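Local coordinates for TOG array regulator of axonemal microtubules protein 1 (Mus musculus, PDB 5DN7) that binds microtubules and promotes their polymerization through TOG domains, here the second, and is required for ciliogenesis and the regulation of cilium length, at residues I22-L31 with Q42-L51; L203-S211 with A240-P251. One frame throughout, in Å; residues are numbered along the deposited sequence.

Contact 1. Residues I22-L31 with Q42-L51; sequences IIPQELHARL and QAVEELKQLL
R30 and E46 form a salt bridge between the helices of 22-31 and 42-51, the hub of the polar side-chain bonds here. R30 gives NH1 to E46 OE2 at 3.1 Å, while NH2 faces E46 OE1 at a separation too short to be trusted. Guanidinium and carboxylate planes are turned 47° apart. NH1 also reaches E26 OE2 at 2.8 Å, one turn back, in the guanidinium plane and on the syn lone pair; Q42 NE2 adds a weak bond to E46 OE1. Over the centre of one guanidinium face lies L27 CD1. L27 is a knob in the hole of A43, E46, L47 and L50, and its CG, anti to the backbone N (chi1 -176°), turns both methyls toward helix 42-51: CD1 touches A43 CB at 3.7 Å, CD2 meets L50 CD1 tip to tip at 3.6 Å. Cut back to an alanine here, the knob would probably leave its hole unfilled and the guanidinium face without its methyl cover. L31 CD2 packs on A43 CB, within a predicted HEAT repeat of TOG region 2. One arginine thus faces two glutamates, E26 OE1 and E46 OE2 4.2 Å apart, and its charge probably offsets their repulsion.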
# COMPACT_ATOMS: atom_id res chain seq x y z
N ILE A 22 3.17 -15.32 -22.46
CA ILE A 22 3.50 -15.96 -21.19
C ILE A 22 2.65 -17.21 -20.93
O ILE A 22 3.18 -18.27 -20.61
CB ILE A 22 3.31 -14.98 -20.01
CG1 ILE A 22 3.92 -13.61 -20.34
CG2 ILE A 22 3.95 -15.55 -18.75
CD1 ILE A 22 3.40 -12.48 -19.47
N ILE A 23 1.33 -17.07 -21.07
CA ILE A 23 0.40 -18.11 -20.66
C ILE A 23 -0.07 -18.99 -21.81
O ILE A 23 -0.67 -18.50 -22.75
CB ILE A 23 -0.84 -17.50 -20.00
CG1 ILE A 23 -0.46 -16.32 -19.10
CG2 ILE A 23 -1.61 -18.56 -19.23
CD1 ILE A 23 -1.66 -15.54 -18.61
N PRO A 24 0.19 -20.30 -21.71
CA PRO A 24 -0.40 -21.32 -22.59
C PRO A 24 -1.93 -21.22 -22.60
O PRO A 24 -2.52 -21.15 -21.51
CB PRO A 24 0.06 -22.63 -21.95
CG PRO A 24 1.33 -22.27 -21.25
CD PRO A 24 1.13 -20.88 -20.74
N GLN A 25 -2.56 -21.22 -23.78
CA GLN A 25 -4.02 -21.03 -23.92
C GLN A 25 -4.83 -21.95 -23.00
O GLN A 25 -5.91 -21.59 -22.54
CB GLN A 25 -4.45 -21.25 -25.37
CG GLN A 25 -3.91 -20.25 -26.38
CD GLN A 25 -4.46 -18.84 -26.18
OE1 GLN A 25 -3.80 -17.98 -25.59
NE2 GLN A 25 -5.66 -18.59 -26.69
N GLU A 26 -4.35 -23.15 -22.71
CA GLU A 26 -5.06 -24.01 -21.77
C GLU A 26 -5.03 -23.50 -20.35
O GLU A 26 -6.03 -23.50 -19.70
CB GLU A 26 -4.59 -25.47 -21.79
CG GLU A 26 -3.12 -25.69 -21.50
CD GLU A 26 -2.81 -26.04 -20.06
OE1 GLU A 26 -1.63 -26.05 -19.71
OE2 GLU A 26 -3.74 -26.29 -19.28
N LEU A 27 -3.88 -23.05 -19.88
CA LEU A 27 -3.83 -22.40 -18.58
C LEU A 27 -4.67 -21.13 -18.55
O LEU A 27 -5.33 -20.84 -17.55
CB LEU A 27 -2.38 -22.09 -18.22
CG LEU A 27 -2.14 -21.48 -16.85
CD1 LEU A 27 -2.89 -22.26 -15.79
CD2 LEU A 27 -0.65 -21.47 -16.56
N HIS A 28 -4.64 -20.36 -19.63
CA HIS A 28 -5.42 -19.14 -19.71
C HIS A 28 -6.88 -19.45 -19.56
O HIS A 28 -7.60 -18.78 -18.77
CB HIS A 28 -5.17 -18.43 -21.04
CG HIS A 28 -5.73 -17.03 -21.09
ND1 HIS A 28 -6.12 -16.45 -22.24
CD2 HIS A 28 -5.95 -16.09 -20.09
CE1 HIS A 28 -6.57 -15.21 -21.99
NE2 HIS A 28 -6.46 -14.99 -20.67
N ALA A 29 -7.34 -20.45 -20.29
CA ALA A 29 -8.73 -20.90 -20.22
C ALA A 29 -9.07 -21.33 -18.80
O ALA A 29 -10.12 -20.97 -18.29
CB ALA A 29 -8.98 -22.04 -21.20
N ARG A 30 -8.20 -22.10 -18.16
CA ARG A 30 -8.45 -22.46 -16.76
C ARG A 30 -8.46 -21.27 -15.79
O ARG A 30 -9.08 -21.33 -14.72
CB ARG A 30 -7.44 -23.50 -16.27
CG ARG A 30 -7.78 -24.91 -16.67
CD ARG A 30 -6.54 -25.76 -16.73
NE ARG A 30 -5.79 -25.72 -15.48
CZ ARG A 30 -4.49 -25.98 -15.40
NH1 ARG A 30 -3.81 -26.28 -16.51
NH2 ARG A 30 -3.86 -25.92 -14.23
N LEU A 31 -7.77 -20.19 -16.15
CA LEU A 31 -7.70 -19.00 -15.31
C LEU A 31 -8.95 -18.16 -15.48
O LEU A 31 -9.43 -17.55 -14.53
CB LEU A 31 -6.46 -18.17 -15.64
CG LEU A 31 -5.08 -18.73 -15.28
CD1 LEU A 31 -3.99 -18.04 -16.10
CD2 LEU A 31 -4.80 -18.61 -13.78
N GLN A 42 -5.25 -23.60 -8.40
CA GLN A 42 -4.21 -24.40 -8.97
C GLN A 42 -3.67 -23.78 -10.25
O GLN A 42 -2.48 -23.76 -10.43
CB GLN A 42 -4.68 -25.84 -9.21
CG GLN A 42 -3.97 -26.55 -10.35
CD GLN A 42 -2.64 -27.11 -9.92
OE1 GLN A 42 -2.29 -27.04 -8.74
NE2 GLN A 42 -1.89 -27.69 -10.87
N ALA A 43 -4.55 -23.26 -11.09
CA ALA A 43 -4.17 -22.56 -12.31
C ALA A 43 -3.27 -21.37 -11.98
O ALA A 43 -2.20 -21.21 -12.57
CB ALA A 43 -5.40 -22.11 -13.05
N VAL A 44 -3.71 -20.56 -11.02
CA VAL A 44 -2.94 -19.43 -10.54
C VAL A 44 -1.53 -19.84 -10.06
O VAL A 44 -0.53 -19.15 -10.34
CB VAL A 44 -3.69 -18.72 -9.40
CG1 VAL A 44 -2.85 -17.60 -8.82
CG2 VAL A 44 -5.02 -18.18 -9.89
N GLU A 45 -1.43 -20.95 -9.34
CA GLU A 45 -0.12 -21.34 -8.84
C GLU A 45 0.77 -21.85 -9.97
O GLU A 45 1.99 -21.60 -9.99
CB GLU A 45 -0.25 -22.37 -7.74
CG GLU A 45 1.03 -23.10 -7.47
CD GLU A 45 1.74 -22.49 -6.30
OE1 GLU A 45 1.31 -21.40 -5.87
OE2 GLU A 45 2.75 -23.07 -5.84
N GLU A 46 0.16 -22.56 -10.92
CA GLU A 46 0.84 -22.91 -12.17
C GLU A 46 1.44 -21.66 -12.83
O GLU A 46 2.62 -21.63 -13.19
CB GLU A 46 -0.15 -23.59 -13.12
CG GLU A 46 0.34 -24.88 -13.76
CD GLU A 46 -0.80 -25.71 -14.33
OE1 GLU A 46 -1.60 -26.26 -13.54
OE2 GLU A 46 -0.91 -25.80 -15.58
N LEU A 47 0.61 -20.63 -12.96
CA LEU A 47 1.03 -19.34 -13.49
C LEU A 47 2.24 -18.81 -12.74
O LEU A 47 3.21 -18.36 -13.35
CB LEU A 47 -0.12 -18.34 -13.41
CG LEU A 47 0.17 -16.97 -14.02
CD1 LEU A 47 0.81 -17.14 -15.39
CD2 LEU A 47 -1.13 -16.15 -14.12
N LYS A 48 2.20 -18.86 -11.41
CA LYS A 48 3.35 -18.44 -10.61
C LYS A 48 4.62 -19.21 -11.01
O LYS A 48 5.72 -18.63 -11.18
CB LYS A 48 3.06 -18.64 -9.13
CG LYS A 48 3.95 -17.84 -8.21
CD LYS A 48 3.57 -18.07 -6.76
CE LYS A 48 4.18 -19.35 -6.23
NZ LYS A 48 4.09 -19.41 -4.74
N GLN A 49 4.46 -20.51 -11.20
CA GLN A 49 5.57 -21.35 -11.63
C GLN A 49 6.14 -20.83 -12.94
O GLN A 49 7.35 -20.66 -13.07
CB GLN A 49 5.14 -22.81 -11.77
CG GLN A 49 4.56 -23.42 -10.49
CD GLN A 49 5.54 -23.42 -9.33
OE1 GLN A 49 6.29 -24.38 -9.13
NE2 GLN A 49 5.56 -22.33 -8.55
N LEU A 50 5.26 -20.57 -13.91
CA LEU A 50 5.70 -20.04 -15.20
C LEU A 50 6.45 -18.73 -15.04
O LEU A 50 7.44 -18.47 -15.72
CB LEU A 50 4.53 -19.83 -16.15
CG LEU A 50 3.80 -21.09 -16.60
CD1 LEU A 50 2.72 -20.72 -17.58
CD2 LEU A 50 4.79 -22.08 -17.20
N LEU A 51 6.00 -17.87 -14.14
CA LEU A 51 6.63 -16.60 -13.91
C LEU A 51 8.02 -16.75 -13.37
O LEU A 51 8.87 -15.92 -13.57
CB LEU A 51 5.82 -15.73 -12.98
CG LEU A 51 5.35 -14.46 -13.64
CD1 LEU A 51 4.59 -14.88 -14.87
CD2 LEU A 51 4.43 -13.72 -12.71

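Contact 2. Residues L203-S211 with A240-P251; sequences LEAFAVLAS and AVQARLARKTLP
R244 lies across helix 203-211 with its guanidinium centred over A207 CB, the methyl 3.5 Å from the plane. Its chain leaves with CG trans to the main-chain nitrogen, then bends at chi2, which delivers the group edge-on to E204. NE bonds OE2 of E204 at 2.7 Å, approaching from above the carboxylate, 41° out of its plane; NH2 adds weak bonds to both oxygens. The same NH2 also gives T249 O a bond of 2.7 Å, nearly in the guanidinium plane, and NH1 makes weaker bonds to T249 O and R247 O. A single arginine therefore ties the turn after its own helix to the neighbouring helix, and E204 OE1 is further satisfied by A262 N.

The two helices, whose axes approach to 9.3 Å at 57°, belong to the HEAT-repeat solenoid of the TOG domain: 203-211 lies in a predicted repeat, while 240-251 supplies part of the last helix and the segment after it, which runs back along helix 203-211. Packing is tightest where that returning segment arrives, P251 CG pressing on V208 CG2 at 3.5 Å, closer than usual for two carbons. At the solvent side exposed L250 lies over the helix backbone, CD2 3.5 Å from A207 O and CD1 near S211 OG. Between the helices themselves the touches are longer and the fit looser: A210 CB rests 4.0 Å from L245 CG, and L203 CD2, on a partly exposed leucine, brushes V241 CG2 at 3.8 Å.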
# COMPACT_ATOMS: atom_id res chain seq x y z
N LEU A 203 -3.27 9.30 13.94
CA LEU A 203 -2.52 9.80 15.09
C LEU A 203 -1.15 9.12 15.17
O LEU A 203 -0.14 9.78 15.41
CB LEU A 203 -3.33 9.60 16.38
CG LEU A 203 -4.60 10.48 16.45
CD1 LEU A 203 -5.60 9.94 17.47
CD2 LEU A 203 -4.27 11.95 16.74
N GLU A 204 -1.10 7.80 14.96
CA GLU A 204 0.23 7.15 14.91
C GLU A 204 1.11 7.75 13.81
O GLU A 204 2.33 7.99 14.02
CB GLU A 204 0.09 5.65 14.68
CG GLU A 204 -0.52 4.90 15.84
CD GLU A 204 0.35 4.91 17.11
OE1 GLU A 204 1.41 4.22 17.14
OE2 GLU A 204 -0.03 5.59 18.09
N ALA A 205 0.49 7.98 12.65
CA ALA A 205 1.24 8.56 11.55
C ALA A 205 1.76 9.93 11.96
O ALA A 205 2.90 10.25 11.67
CB ALA A 205 0.39 8.67 10.29
N PHE A 206 0.95 10.72 12.65
CA PHE A 206 1.40 12.04 13.07
C PHE A 206 2.53 11.95 14.10
O PHE A 206 3.43 12.80 14.09
CB PHE A 206 0.22 12.88 13.58
CG PHE A 206 -0.33 13.85 12.52
CD1 PHE A 206 -0.87 13.37 11.33
CD2 PHE A 206 -0.23 15.23 12.69
CE1 PHE A 206 -1.33 14.25 10.33
CE2 PHE A 206 -0.67 16.12 11.69
CZ PHE A 206 -1.23 15.62 10.52
N ALA A 207 2.52 10.94 14.97
CA ALA A 207 3.65 10.74 15.88
C ALA A 207 4.93 10.50 15.09
O ALA A 207 5.99 11.10 15.38
CB ALA A 207 3.38 9.56 16.84
N VAL A 208 4.84 9.65 14.06
CA VAL A 208 6.02 9.40 13.23
C VAL A 208 6.48 10.64 12.43
O VAL A 208 7.68 10.88 12.25
CB VAL A 208 5.80 8.24 12.25
CG1 VAL A 208 7.08 7.97 11.46
CG2 VAL A 208 5.39 6.99 13.01
N LEU A 209 5.52 11.43 11.94
CA LEU A 209 5.88 12.68 11.28
C LEU A 209 6.60 13.62 12.25
O LEU A 209 7.61 14.18 11.91
CB LEU A 209 4.66 13.38 10.70
CG LEU A 209 4.03 12.66 9.51
CD1 LEU A 209 2.72 13.33 9.18
CD2 LEU A 209 4.98 12.70 8.31
N ALA A 210 6.07 13.78 13.47
CA ALA A 210 6.71 14.63 14.47
C ALA A 210 8.14 14.18 14.72
O ALA A 210 9.07 14.99 14.76
CB ALA A 210 5.94 14.63 15.77
N SER A 211 8.32 12.87 14.88
CA SER A 211 9.65 12.31 15.09
C SER A 211 10.59 12.55 13.90
O SER A 211 11.80 12.76 14.08
CB SER A 211 9.54 10.82 15.40
OG SER A 211 10.78 10.16 15.25
N ALA A 240 -6.20 15.61 20.97
CA ALA A 240 -5.74 14.25 20.71
C ALA A 240 -4.34 14.23 20.07
O ALA A 240 -3.51 13.43 20.45
CB ALA A 240 -6.74 13.53 19.82
N VAL A 241 -4.08 15.11 19.11
CA VAL A 241 -2.76 15.16 18.49
C VAL A 241 -1.70 15.49 19.52
O VAL A 241 -0.66 14.85 19.58
CB VAL A 241 -2.68 16.18 17.32
CG1 VAL A 241 -1.24 16.52 17.00
CG2 VAL A 241 -3.38 15.63 16.08
N GLN A 242 -1.94 16.49 20.34
CA GLN A 242 -1.00 16.88 21.36
C GLN A 242 -0.80 15.78 22.40
O GLN A 242 0.28 15.51 22.79
CB GLN A 242 -1.39 18.20 22.00
CG GLN A 242 -1.26 19.36 21.04
CD GLN A 242 -1.51 20.69 21.67
OE1 GLN A 242 -2.60 21.00 22.11
NE2 GLN A 242 -0.48 21.48 21.73
N ALA A 243 -1.89 15.14 22.79
CA ALA A 243 -1.82 14.03 23.73
C ALA A 243 -0.94 12.94 23.15
O ALA A 243 -0.03 12.47 23.82
CB ALA A 243 -3.19 13.51 24.04
N ARG A 244 -1.18 12.56 21.90
CA ARG A 244 -0.36 11.54 21.24
C ARG A 244 1.12 11.94 21.15
O ARG A 244 1.99 11.13 21.42
CB ARG A 244 -0.89 11.23 19.84
CG ARG A 244 -0.08 10.15 19.10
CD ARG A 244 -0.04 8.85 19.92
NE ARG A 244 0.80 7.81 19.32
CZ ARG A 244 2.09 7.67 19.57
NH1 ARG A 244 2.69 8.51 20.40
NH2 ARG A 244 2.78 6.69 18.99
N LEU A 245 1.39 13.17 20.75
CA LEU A 245 2.77 13.65 20.57
C LEU A 245 3.50 13.72 21.89
O LEU A 245 4.71 13.55 21.93
CB LEU A 245 2.79 15.03 19.91
CG LEU A 245 2.95 15.14 18.40
CD1 LEU A 245 2.24 14.02 17.66
CD2 LEU A 245 2.43 16.49 17.97
N ALA A 246 2.78 14.01 22.97
CA ALA A 246 3.39 14.04 24.29
C ALA A 246 3.91 12.66 24.70
O ALA A 246 4.90 12.54 25.41
CB ALA A 246 2.41 14.57 25.33
N ARG A 247 3.23 11.60 24.23
CA ARG A 247 3.71 10.23 24.44
C ARG A 247 4.87 9.95 23.50
O ARG A 247 4.67 9.67 22.32
CB ARG A 247 2.61 9.21 24.20
CG ARG A 247 1.42 9.37 25.10
CD ARG A 247 1.85 9.44 26.55
NE ARG A 247 0.75 9.05 27.44
CZ ARG A 247 0.68 7.89 28.08
NH1 ARG A 247 1.65 6.99 27.96
NH2 ARG A 247 -0.36 7.63 28.86
N LYS A 248 6.09 10.02 24.02
CA LYS A 248 7.24 9.88 23.15
C LYS A 248 7.50 8.40 22.83
O LYS A 248 8.58 7.89 23.10
CB LYS A 248 8.48 10.53 23.78
CG LYS A 248 8.34 12.03 24.08
CD LYS A 248 7.80 12.81 22.87
CE LYS A 248 8.73 12.79 21.65
NZ LYS A 248 9.37 14.13 21.39
N THR A 249 6.52 7.71 22.27
CA THR A 249 6.72 6.33 21.86
C THR A 249 6.18 6.18 20.45
O THR A 249 5.20 6.80 20.08
CB THR A 249 6.03 5.32 22.83
OG1 THR A 249 6.17 3.98 22.32
CG2 THR A 249 4.55 5.65 23.03
N LEU A 250 6.85 5.38 19.64
CA LEU A 250 6.53 5.33 18.23
C LEU A 250 6.07 3.93 17.85
O LEU A 250 6.44 2.98 18.52
CB LEU A 250 7.76 5.72 17.40
CG LEU A 250 8.23 7.17 17.54
CD1 LEU A 250 9.63 7.28 16.99
CD2 LEU A 250 7.26 8.11 16.80
N PRO A 251 5.27 3.81 16.78
CA PRO A 251 4.95 2.48 16.27
C PRO A 251 6.22 1.85 15.69
O PRO A 251 7.22 2.55 15.56
CB PRO A 251 3.91 2.75 15.18
CG PRO A 251 4.35 4.08 14.63
CD PRO A 251 4.78 4.87 15.86

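Contact 1 and contact 2 sit near the two ends of one elongated array of helices, on opposite sides of its centre, with their own centres about 47 Å apart and their nearest atoms about 30 Å apart. They follow in series along the chain: helices 25-32 and 40-52 close the first before helices 196-213 and 237-246 open the second. Between them run helices 61-74 to 180-187, so the two do not touch, and the intervening helices separate them. Contact 1 pairs helices inside one predicted HEAT repeat, whereas contact 2 joins the last predicted repeat to the C-terminal helix and its following segment. Both lie in this one TOG domain, the second of the protein, a solenoid that mediates interaction with microtubules.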